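Local coordinates for protein probable amidase (Thermus thermophilus, PDB 2DC0) that belongs to the amidase signature family, as a probable amidase whose subunit is built round a large mixed beta-sheet flanked by helices, and assembles from two copies, at residues S141-G146 with A176-V181; V182-S187 with G417-V422. All coordinates share one frame; numbering follows the deposited sequence.

Contact 1 closes before contact 2 opens, so the two lie in series along the chain, and their second and first segments are consecutive: helix 173-179 ends in contact 1, and strand 182-185 starts contact 2 directly after it. Their centres are about 20 Å apart, on opposite sides of the centre of the chain. They nevertheless touch at the join, where Ala176 CB lies 3.7 Å from Gly183 N. Contact 1 holds the end of the helix to the loop before helix 149-157; contact 2 links the strand, inside the large mixed sheet, to the C-terminal helix 419-430. One short run of chain thus ties both regions together within the amidase fold.

Contact 1. Residues S141-G146 with A176-V181; sequences SRQAGG and AGFNGV
Asn179 and Ala144 form the hydrogen bond that joins the two segments. Asn179 ND2 donates to Ala144 O at 3.0 Å, with an N-H...O angle of 136°, so the bond is bent. It reaches the carbonyl in its own plane, on a lone pair, while the oxygen sits somewhat out of the Asn179 amide plane. With CG anti to the carbonyl carbon (chi1 -64°), the amide lies alongside the last helical turn, where ND2 also donates to Pro175 O. Asn179 OD1 accepts from Ala137 N. Three partners therefore fix the rotation of this buried amide, using both its oxygen and its nitrogen. The residue sits at the end of helix 173-179, which Gly180 closes in a Schellman motif, with positive phi and Val181 N bonded back to Ala176 O. Segment 141-146, by contrast, is a loop leading into helix 149-157; its closing glycines open the glycine- and serine-rich sequence by which the amidase signature family is recognised.

Packing is carried by the Phe178 ring, which projects from the helix into this loop. Gln143 O lies at its edge, near the ring plane and 3.5 Å from Phe178 CD2, a polar contact of an aromatic C-H with a carbonyl that Asn136 ND2 also bonds. Gly145 has no side chain, and its CA comes within 3.7 Å of Phe178 CD2. Ala144 O, besides taking the Asn179 bond, is 3.8 Å from Phe178 CB. The Gln143 side chain runs beside the ring in the same direction, its amide plane only 22° from the ring plane, with OE1 4.2 Å from Phe178 CE2. That amide is held from outside the two segments, by Glu127 at NE2 and His377 at OE1, while the Phe381 ring meets the Phe178 ring at a steep angle.

Contact 2. Residues V182-S187 with G417-V422; sequences VGFKPS and GEDGKV
Ser187 OG is gripped from two directions: it donates to Asp419 OD2 at 2.6 Å and accepts from Gly417 N at 2.8 Å. The second bond is bent. OG stands beside the backbone nitrogen of its own residue (chi1 -66°), which lets one carboxylate take both donors of the serine. Ser187 N reaches Asp419 OD1 at 2.9 Å, nearly straight at 163°. Each oxygen is met on its syn side, the donors lying moderately out of the carboxylate plane. Arg190 adds a salt bridge to Asp419 OD2, which probably helps to keep this buried carboxylate ionised.

Non-bonded packing continues the same interface: Pro186 CB is tight against the carboxylate oxygen Asp419 OD1, at 3.2 Å. The Phe184 ring stands almost perpendicular to the carboxylate, 84° between planes, with Asp419 CB at its edge, in plane and 3.9 Å from CZ. On the next turn of the helix comes an apolar contact, Val422 CG1 lying 3.9 Å from Phe184 CE1, and both side chains also touch Leu396 of strand 395-403.

Glu418 occupies the N-cap position and turns away from the strand, where its OE1 forms a salt bridge with Arg346 of the second subunit. Asp419 follows as the first residue of helix 419-430, so the carboxylate sits at the positive end of the helix dipole. The whole is a strand-to-helix packing in the amidase fold, the N-terminal end of the last helix lying against Phe184 of strand 182-185 and against the turn, Pro186 and Ser187, that leaves it.

Contact 1. Residues S141-G146 with A176-V181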
ATOM      1  N   SER A 141       3.401 -13.595 -36.961  1.00 19.77           N
ATOM      2  CA  SER A 141       2.388 -12.665 -37.459  1.00 20.26           C
ATOM      3  C   SER A 141       1.621 -12.070 -36.284  1.00 20.22           C
ATOM      4  O   SER A 141       0.835 -11.139 -36.455  1.00 20.69           O
ATOM      5  CB  SER A 141       1.405 -13.378 -38.407  1.00 20.16           C
ATOM      6  OG  SER A 141       0.621 -14.344 -37.718  1.00 17.37           O
ATOM      7  N   ARG A 142       1.854 -12.618 -35.091  1.00 19.69           N
ATOM      8  CA  ARG A 142       1.177 -12.155 -33.875  1.00 18.03           C
ATOM      9  C   ARG A 142       2.114 -11.318 -33.004  1.00 18.19           C
ATOM     10  O   ARG A 142       3.340 -11.435 -33.088  1.00 16.08           O
ATOM     11  CB  ARG A 142       0.675 -13.345 -33.044  1.00 18.68           C
ATOM     12  CG  ARG A 142      -0.277 -14.319 -33.756  1.00 20.22           C
ATOM     13  CD  ARG A 142      -1.584 -13.658 -34.170  1.00 21.76           C
ATOM     14  NE  ARG A 142      -2.562 -14.604 -34.710  1.00 20.73           N
ATOM     15  CZ  ARG A 142      -3.462 -15.270 -33.983  1.00 21.72           C
ATOM     16  NH1 ARG A 142      -3.519 -15.108 -32.670  1.00 20.52           N
ATOM     17  NH2 ARG A 142      -4.330 -16.085 -34.574  1.00 20.46           N
ATOM     18  N   GLN A 143       1.524 -10.479 -32.159  1.00 17.03           N
ATOM     19  CA  GLN A 143       2.289  -9.619 -31.265  1.00 17.25           C
ATOM     20  C   GLN A 143       3.054 -10.420 -30.215  1.00 17.05           C
ATOM     21  O   GLN A 143       2.537 -11.387 -29.652  1.00 14.94           O
ATOM     22  CB  GLN A 143       1.362  -8.634 -30.530  1.00 17.25           C
ATOM     23  CG  GLN A 143       0.514  -7.723 -31.432  1.00 17.32           C
ATOM     24  CD  GLN A 143      -0.383  -6.777 -30.634  1.00 17.10           C
ATOM     25  OE1 GLN A 143      -0.938  -7.156 -29.604  1.00 16.37           O
ATOM     26  NE2 GLN A 143      -0.549  -5.552 -31.123  1.00 15.89           N
ATOM     27  N   ALA A 144       4.304 -10.020 -29.973  1.00 15.36           N
ATOM     28  CA  ALA A 144       5.114 -10.652 -28.942  1.00 15.92           C
ATOM     29  C   ALA A 144       4.585  -9.998 -27.673  1.00 16.38           C
ATOM     30  O   ALA A 144       4.787 -10.487 -26.561  1.00 15.79           O
ATOM     31  CB  ALA A 144       6.584 -10.302 -29.129  1.00 13.85           C
ATOM     32  N   GLY A 145       4.124  -9.054 -27.813  1.00 17.29           N
ATOM     33  CA  GLY A 145       3.550  -8.319 -26.702  1.00 21.45           C
ATOM     34  C   GLY A 145       4.575  -7.556 -25.898  1.00 25.42           C
ATOM     35  O   GLY A 145       5.652  -7.215 -26.402  1.00 22.18           O
ATOM     36  N   GLY A 146       4.177  -6.772 -24.778  1.00 28.97           N
ATOM     37  CA  GLY A 146       5.192  -6.050 -24.038  1.00 32.99           C
ATOM     38  C   GLY A 146       5.195  -5.708 -22.566  1.00 32.05           C
ATOM     39  O   GLY A 146       4.259  -6.008 -21.832  1.00 33.07           O
ATOM     40  N   ALA A 176       4.933 -12.852 -21.107  1.00 13.07           N
ATOM     41  CA  ALA A 176       5.109 -14.244 -20.693  1.00 14.20           C
ATOM     42  C   ALA A 176       3.891 -15.029 -21.162  1.00 14.01           C
ATOM     43  O   ALA A 176       4.023 -16.103 -21.742  1.00 14.53           O
ATOM     44  CB  ALA A 176       5.241 -14.338 -19.167  1.00 12.05           C
ATOM     45  N   GLY A 177       2.703 -14.481 -20.912  1.00 14.51           N
ATOM     46  CA  GLY A 177       1.481 -15.151 -21.322  1.00 14.59           C
ATOM     47  C   GLY A 177       1.424 -15.349 -22.827  1.00 14.88           C
ATOM     48  O   GLY A 177       1.189 -16.455 -23.307  1.00 13.33           O
ATOM     49  N   PHE A 178       1.647 -14.263 -23.562  1.00 14.78           N
ATOM     50  CA  PHE A 178       1.632 -14.251 -25.020  1.00 14.63           C
ATOM     51  C   PHE A 178       2.556 -15.273 -25.672  1.00 15.36           C
ATOM     52  O   PHE A 178       2.214 -15.877 -26.698  1.00 14.22           O
ATOM     53  CB  PHE A 178       2.037 -12.864 -25.532  1.00 14.65           C
ATOM     54  CG  PHE A 178       0.914 -11.860 -25.576  1.00 15.39           C
ATOM     55  CD1 PHE A 178      -0.112 -11.879 -24.639  1.00 15.38           C
ATOM     56  CD2 PHE A 178       0.916 -10.862 -26.548  1.00 16.96           C
ATOM     57  CE1 PHE A 178      -1.125 -10.919 -24.667  1.00 14.80           C
ATOM     58  CE2 PHE A 178      -0.087  -9.896 -26.587  1.00 16.41           C
ATOM     59  CZ  PHE A 178      -1.111  -9.926 -25.642  1.00 16.97           C
ATOM     60  N   ASN A 179       3.737 -15.449 -25.087  1.00 13.94           N
ATOM     61  CA  ASN A 179       4.743 -16.347 -25.643  1.00 14.78           C
ATOM     62  C   ASN A 179       4.879 -17.711 -24.967  1.00 14.49           C
ATOM     63  O   ASN A 179       5.706 -18.528 -25.375  1.00 15.81           O
ATOM     64  CB  ASN A 179       6.092 -15.614 -25.664  1.00 13.44           C
ATOM     65  CG  ASN A 179       6.073 -14.393 -26.583  1.00 13.70           C
ATOM     66  OD1 ASN A 179       6.079 -14.525 -27.808  1.00 13.43           O
ATOM     67  ND2 ASN A 179       6.026 -13.205 -25.994  1.00 11.72           N
ATOM     68  N   GLY A 180       4.067 -17.966 -23.945  1.00 13.58           N
ATOM     69  CA  GLY A 180       4.112 -19.263 -23.288  1.00 14.74           C
ATOM     70  C   GLY A 180       5.280 -19.542 -22.352  1.00 17.74           C
ATOM     71  O   GLY A 180       5.749 -20.683 -22.254  1.00 17.55           O
ATOM     72  N   VAL A 181       5.771 -18.520 -21.664  1.00 15.54           N
ATOM     73  CA  VAL A 181       6.855 -18.737 -20.721  1.00 15.07           C
ATOM     74  C   VAL A 181       6.403 -18.292 -19.332  1.00 15.61           C
ATOM     75  O   VAL A 181       5.258 -17.867 -19.144  1.00 15.41           O
ATOM     76  CB  VAL A 181       8.152 -17.993 -21.140  1.00 13.33           C
ATOM     77  CG1 VAL A 181       8.684 -18.576 -22.449  1.00 12.57           C
ATOM     78  CG2 VAL A 181       7.893 -16.503 -21.297  1.00 14.32           C
TER

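Contact 2. Residues V182-S187 with G417-V422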
ATOM      1  N   VAL A 182       7.295 -18.416 -18.360  1.00 14.99           N
ATOM      2  CA  VAL A 182       6.995 -18.040 -16.986  1.00 15.24           C
ATOM      3  C   VAL A 182       7.502 -16.631 -16.721  1.00 14.65           C
ATOM      4  O   VAL A 182       8.612 -16.280 -17.115  1.00 14.98           O
ATOM      5  CB  VAL A 182       7.667 -19.014 -15.987  1.00 16.30           C
ATOM      6  CG1 VAL A 182       7.496 -18.513 -14.556  1.00 16.87           C
ATOM      7  CG2 VAL A 182       7.058 -20.404 -16.130  1.00 16.01           C
ATOM      8  N   GLY A 183       6.686 -15.821 -16.059  1.00 14.12           N
ATOM      9  CA  GLY A 183       7.103 -14.468 -15.754  1.00 11.73           C
ATOM     10  C   GLY A 183       6.747 -14.171 -14.315  1.00 14.62           C
ATOM     11  O   GLY A 183       5.601 -14.352 -13.916  1.00 15.86           O
ATOM     12  N   PHE A 184       7.708 -13.730 -13.515  1.00 13.89           N
ATOM     13  CA  PHE A 184       7.386 -13.432 -12.129  1.00 15.85           C
ATOM     14  C   PHE A 184       7.631 -11.984 -11.723  1.00 16.04           C
ATOM     15  O   PHE A 184       8.731 -11.455 -11.895  1.00 15.45           O
ATOM     16  CB  PHE A 184       8.157 -14.367 -11.187  1.00 17.44           C
ATOM     17  CG  PHE A 184       7.820 -14.174  -9.728  1.00 17.41           C
ATOM     18  CD1 PHE A 184       6.501 -14.259  -9.283  1.00 18.65           C
ATOM     19  CD2 PHE A 184       8.824 -13.908  -8.800  1.00 17.44           C
ATOM     20  CE1 PHE A 184       6.183 -14.079  -7.928  1.00 20.66           C
ATOM     21  CE2 PHE A 184       8.523 -13.728  -7.447  1.00 18.25           C
ATOM     22  CZ  PHE A 184       7.202 -13.812  -7.006  1.00 18.43           C
ATOM     23  N   LYS A 185       6.586 -11.339 -11.205  1.00 15.22           N
ATOM     24  CA  LYS A 185       6.700  -9.965 -10.716  1.00 15.94           C
ATOM     25  C   LYS A 185       6.673 -10.074  -9.197  1.00 16.43           C
ATOM     26  O   LYS A 185       5.609 -10.264  -8.603  1.00 15.23           O
ATOM     27  CB  LYS A 185       5.528  -9.085 -11.162  1.00 15.66           C
ATOM     28  CG  LYS A 185       5.662  -7.634 -10.649  1.00 15.53           C
ATOM     29  CD  LYS A 185       4.337  -6.875 -10.643  1.00 15.80           C
ATOM     30  CE  LYS A 185       3.436  -7.335  -9.504  1.00 17.29           C
ATOM     31  NZ  LYS A 185       4.053  -7.044  -8.171  1.00 16.48           N
ATOM     32  N   PRO A 186       7.843  -9.964  -8.550  1.00 16.37           N
ATOM     33  CA  PRO A 186       7.924 -10.059  -7.092  1.00 17.08           C
ATOM     34  C   PRO A 186       7.250  -8.871  -6.429  1.00 17.18           C
ATOM     35  O   PRO A 186       6.798  -7.937  -7.103  1.00 17.04           O
ATOM     36  CB  PRO A 186       9.429 -10.052  -6.818  1.00 16.12           C
ATOM     37  CG  PRO A 186      10.031 -10.547  -8.100  1.00 18.29           C
ATOM     38  CD  PRO A 186       9.188  -9.849  -9.139  1.00 17.82           C
ATOM     39  N   SER A 187       7.189  -8.909  -5.104  1.00 16.06           N
ATOM     40  CA  SER A 187       6.610  -7.804  -4.348  1.00 16.29           C
ATOM     41  C   SER A 187       7.418  -6.573  -4.726  1.00 16.26           C
ATOM     42  O   SER A 187       8.620  -6.663  -4.998  1.00 14.60           O
ATOM     43  CB  SER A 187       6.747  -8.045  -2.843  1.00 15.24           C
ATOM     44  OG  SER A 187       5.979  -9.167  -2.428  1.00 15.96           O
ATOM     45  N   GLY A 417       4.521  -9.303   0.015  1.00 16.82           N
ATOM     46  CA  GLY A 417       5.608 -10.000   0.682  1.00 16.83           C
ATOM     47  C   GLY A 417       5.538 -11.519   0.655  1.00 18.05           C
ATOM     48  O   GLY A 417       6.466 -12.183   1.108  1.00 17.72           O
ATOM     49  N   GLU A 418       4.466 -12.089   0.117  1.00 18.03           N
ATOM     50  CA  GLU A 418       4.365 -13.544   0.087  1.00 18.97           C
ATOM     51  C   GLU A 418       4.829 -14.186  -1.214  1.00 18.47           C
ATOM     52  O   GLU A 418       4.173 -15.079  -1.752  1.00 19.66           O
ATOM     53  CB  GLU A 418       2.933 -13.977   0.431  1.00 21.83           C
ATOM     54  CG  GLU A 418       2.524 -13.579   1.851  1.00 25.84           C
ATOM     55  CD  GLU A 418       3.629 -13.847   2.881  1.00 31.04           C
ATOM     56  OE1 GLU A 418       4.084 -15.008   2.994  1.00 32.66           O
ATOM     57  OE2 GLU A 418       4.050 -12.891   3.577  1.00 34.64           O
ATOM     58  N   ASP A 419       5.982 -13.732  -1.698  1.00 17.61           N
ATOM     59  CA  ASP A 419       6.571 -14.228  -2.934  1.00 16.88           C
ATOM     60  C   ASP A 419       6.800 -15.734  -2.895  1.00 17.37           C
ATOM     61  O   ASP A 419       6.567 -16.425  -3.886  1.00 18.00           O
ATOM     62  CB  ASP A 419       7.907 -13.534  -3.192  1.00 15.86           C
ATOM     63  CG  ASP A 419       7.788 -12.029  -3.211  1.00 19.28           C
ATOM     64  OD1 ASP A 419       8.223 -11.431  -4.219  1.00 16.61           O
ATOM     65  OD2 ASP A 419       7.267 -11.448  -2.222  1.00 16.12           O
ATOM     66  N   GLY A 420       7.267 -16.233  -1.753  1.00 16.53           N
ATOM     67  CA  GLY A 420       7.527 -17.654  -1.612  1.00 16.05           C
ATOM     68  C   GLY A 420       6.269 -18.482  -1.755  1.00 16.75           C
ATOM     69  O   GLY A 420       6.279 -19.537  -2.388  1.00 15.33           O
ATOM     70  N   LYS A 421       5.178 -18.004  -1.168  1.00 17.70           N
ATOM     71  CA  LYS A 421       3.905 -18.711  -1.236  1.00 17.63           C
ATOM     72  C   LYS A 421       3.386 -18.736  -2.668  1.00 16.33           C
ATOM     73  O   LYS A 421       2.859 -19.747  -3.133  1.00 16.67           O
ATOM     74  CB  LYS A 421       2.879 -18.035  -0.317  1.00 20.81           C
ATOM     75  CG  LYS A 421       1.563 -18.788  -0.162  1.00 25.08           C
ATOM     76  CD  LYS A 421       0.660 -18.075   0.843  1.00 30.56           C
ATOM     77  CE  LYS A 421      -0.625 -18.850   1.103  1.00 31.66           C
ATOM     78  NZ  LYS A 421      -0.341 -20.188   1.688  1.00 35.81           N
ATOM     79  N   VAL A 422       3.531 -17.615  -3.366  1.00 14.72           N
ATOM     80  CA  VAL A 422       3.087 -17.529  -4.748  1.00 12.90           C
ATOM     81  C   VAL A 422       3.867 -18.509  -5.615  1.00 14.08           C
ATOM     82  O   VAL A 422       3.290 -19.253  -6.416  1.00 13.56           O
ATOM     83  CB  VAL A 422       3.268 -16.101  -5.299  1.00 13.23           C
ATOM     84  CG1 VAL A 422       2.973 -16.071  -6.797  1.00 12.74           C
ATOM     85  CG2 VAL A 422       2.331 -15.154  -4.562  1.00 12.84           C
TER